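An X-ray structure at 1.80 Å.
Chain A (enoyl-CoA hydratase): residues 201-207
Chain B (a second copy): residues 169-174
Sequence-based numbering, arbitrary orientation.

Chain A, residues 201-207: EVAERLA
Chain B (169-174) LLLNEP

This is a small mixed contact between two copies of enoyl-CoA hydratase, in which a helix packs leucine and valine side chains against the end region of a second helix and a salt bridge lies beside them. The two stretches together bury 291 Å².

Residues 201-207 of chain A are helical throughout, with phi/psi near -60/-43 for most residues. Backbone hydrogen bonds hold the turn: Arg205(A) N to Glu201(A) O is 3.0 Å, and Leu206(A) N to Val202(A) O is 3.0 Å. In chain B, a helix that began earlier runs into this stretch. Asn172(B) then leaves helical geometry with positive phi (59/44). Glu173(B) follows in an extended conformation (-91/113). The closest CA atoms across the contact are those of Leu206(A) and Leu171(B), 6.7 Å apart.

Leu171(B) gives up the largest area, 97 Å². Its rotamer is m,t, and its CA-to-CB bond points sideways, but the end of the side chain comes nearer to chain A. Its CD2 lies 3.7 Å from Leu206(A) CD2, and its CD1 lies 4.0 Å from Val202(A) CG1. The two methyls thus meet different partners on the helix. Leu206(A) is also m,t, and its CD2 is 4.1 Å from CB of Leu170(B), a residue with the same m,t rotamer. Val202(A) has chi1 t.

The CA-to-CB bond of Arg205(A) points toward chain B; its chi angles are m, t, p and -168°. Its NH1 donates to Glu173(B) OE1 at 3.0 Å, within a salt bridge. Arg205(A) NH2 adds a weak hydrogen bond to the same Glu173(B) OE1 at 3.4 Å. This oxygen sits at the guanidinium edge, where N-H groups can reach it. Leu171(B) CB covers one face, 3.8 Å from Arg205(A) NH2. Arg205(A) NH2 is also 2.9 Å from Leu171(B) O, but the angle is too poor for a hydrogen bond. Glu173(B) has chi1 t, chi2 p and chi3 39°.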

# COMPACT_ATOMS: atom_id res chain seq x y z
N GLU A 201 11.60 20.73 -28.38
CA GLU A 201 10.43 20.40 -29.18
C GLU A 201 9.36 19.74 -28.30
O GLU A 201 8.16 20.03 -28.41
CB GLU A 201 10.83 19.45 -30.31
CG GLU A 201 9.68 19.03 -31.22
CD GLU A 201 10.06 17.89 -32.14
OE1 GLU A 201 11.05 18.04 -32.90
OE2 GLU A 201 9.37 16.85 -32.12
N VAL A 202 9.81 18.83 -27.44
CA VAL A 202 8.91 18.13 -26.53
C VAL A 202 8.28 19.14 -25.57
O VAL A 202 7.06 19.15 -25.36
CB VAL A 202 9.67 17.05 -25.72
CG1 VAL A 202 8.75 16.44 -24.67
CG2 VAL A 202 10.19 15.97 -26.66
N ALA A 203 9.11 20.00 -25.00
CA ALA A 203 8.63 21.00 -24.06
C ALA A 203 7.61 21.92 -24.72
O ALA A 203 6.57 22.24 -24.14
CB ALA A 203 9.79 21.82 -23.51
N GLU A 204 7.91 22.36 -25.94
CA GLU A 204 6.99 23.24 -26.65
C GLU A 204 5.65 22.55 -26.86
O GLU A 204 4.60 23.16 -26.63
CB GLU A 204 7.58 23.68 -27.99
CG GLU A 204 6.72 24.70 -28.73
CD GLU A 204 7.43 25.31 -29.92
OE1 GLU A 204 6.85 26.21 -30.55
OE2 GLU A 204 8.57 24.90 -30.22
N ARG A 205 5.68 21.29 -27.28
CA ARG A 205 4.46 20.52 -27.51
C ARG A 205 3.63 20.44 -26.24
O ARG A 205 2.40 20.53 -26.28
CB ARG A 205 4.78 19.09 -27.98
CG ARG A 205 5.15 18.97 -29.46
CD ARG A 205 5.38 17.51 -29.85
NE ARG A 205 4.16 16.70 -29.74
CZ ARG A 205 4.15 15.37 -29.80
NH1 ARG A 205 5.28 14.70 -29.97
NH2 ARG A 205 3.00 14.71 -29.70
N LEU A 206 4.30 20.24 -25.11
CA LEU A 206 3.61 20.17 -23.82
C LEU A 206 2.98 21.52 -23.49
O LEU A 206 1.88 21.58 -22.96
CB LEU A 206 4.59 19.76 -22.72
CG LEU A 206 5.06 18.30 -22.79
CD1 LEU A 206 6.29 18.12 -21.92
CD2 LEU A 206 3.93 17.38 -22.36
N ALA A 207 3.69 22.60 -23.80
CA ALA A 207 3.18 23.94 -23.53
C ALA A 207 1.96 24.23 -24.41
O ALA A 207 1.16 25.10 -24.10
CB ALA A 207 4.27 24.99 -23.78
N LEU B 169 1.27 9.28 -22.91
CA LEU B 169 0.03 9.81 -22.35
C LEU B 169 -0.02 11.34 -22.32
O LEU B 169 -1.04 11.94 -22.65
CB LEU B 169 -0.19 9.25 -20.94
CG LEU B 169 -0.43 7.73 -20.88
CD1 LEU B 169 -0.46 7.28 -19.43
CD2 LEU B 169 -1.74 7.37 -21.59
N LEU B 170 1.09 11.96 -21.94
CA LEU B 170 1.13 13.42 -21.86
C LEU B 170 1.23 14.08 -23.24
O LEU B 170 0.76 15.21 -23.42
CB LEU B 170 2.32 13.87 -21.00
CG LEU B 170 2.27 13.45 -19.53
CD1 LEU B 170 3.50 14.00 -18.81
CD2 LEU B 170 0.99 13.98 -18.88
N LEU B 171 1.82 13.38 -24.20
CA LEU B 171 1.99 13.90 -25.55
C LEU B 171 1.01 13.39 -26.59
O LEU B 171 1.00 13.86 -27.73
CB LEU B 171 3.41 13.62 -26.04
CG LEU B 171 4.53 14.46 -25.41
CD1 LEU B 171 5.87 13.99 -25.95
CD2 LEU B 171 4.30 15.92 -25.74
N ASN B 172 0.20 12.41 -26.22
CA ASN B 172 -0.75 11.87 -27.17
C ASN B 172 0.03 11.33 -28.37
O ASN B 172 -0.32 11.57 -29.52
CB ASN B 172 -1.71 12.98 -27.61
CG ASN B 172 -3.09 12.47 -27.93
OD1 ASN B 172 -3.98 12.46 -27.07
ND2 ASN B 172 -3.29 12.06 -29.17
N GLU B 173 1.12 10.63 -28.08
CA GLU B 173 1.98 10.05 -29.11
C GLU B 173 1.47 8.63 -29.38
O GLU B 173 1.54 7.76 -28.51
CB GLU B 173 3.43 10.02 -28.61
CG GLU B 173 4.48 9.62 -29.64
CD GLU B 173 4.57 10.60 -30.80
OE1 GLU B 173 4.47 11.82 -30.56
OE2 GLU B 173 4.77 10.15 -31.95
N PRO B 174 0.93 8.38 -30.58
CA PRO B 174 0.42 7.04 -30.88
C PRO B 174 1.50 5.96 -30.88
O PRO B 174 2.68 6.25 -31.00
CB PRO B 174 -0.21 7.22 -32.26
CG PRO B 174 0.67 8.26 -32.88
CD PRO B 174 0.84 9.25 -31.76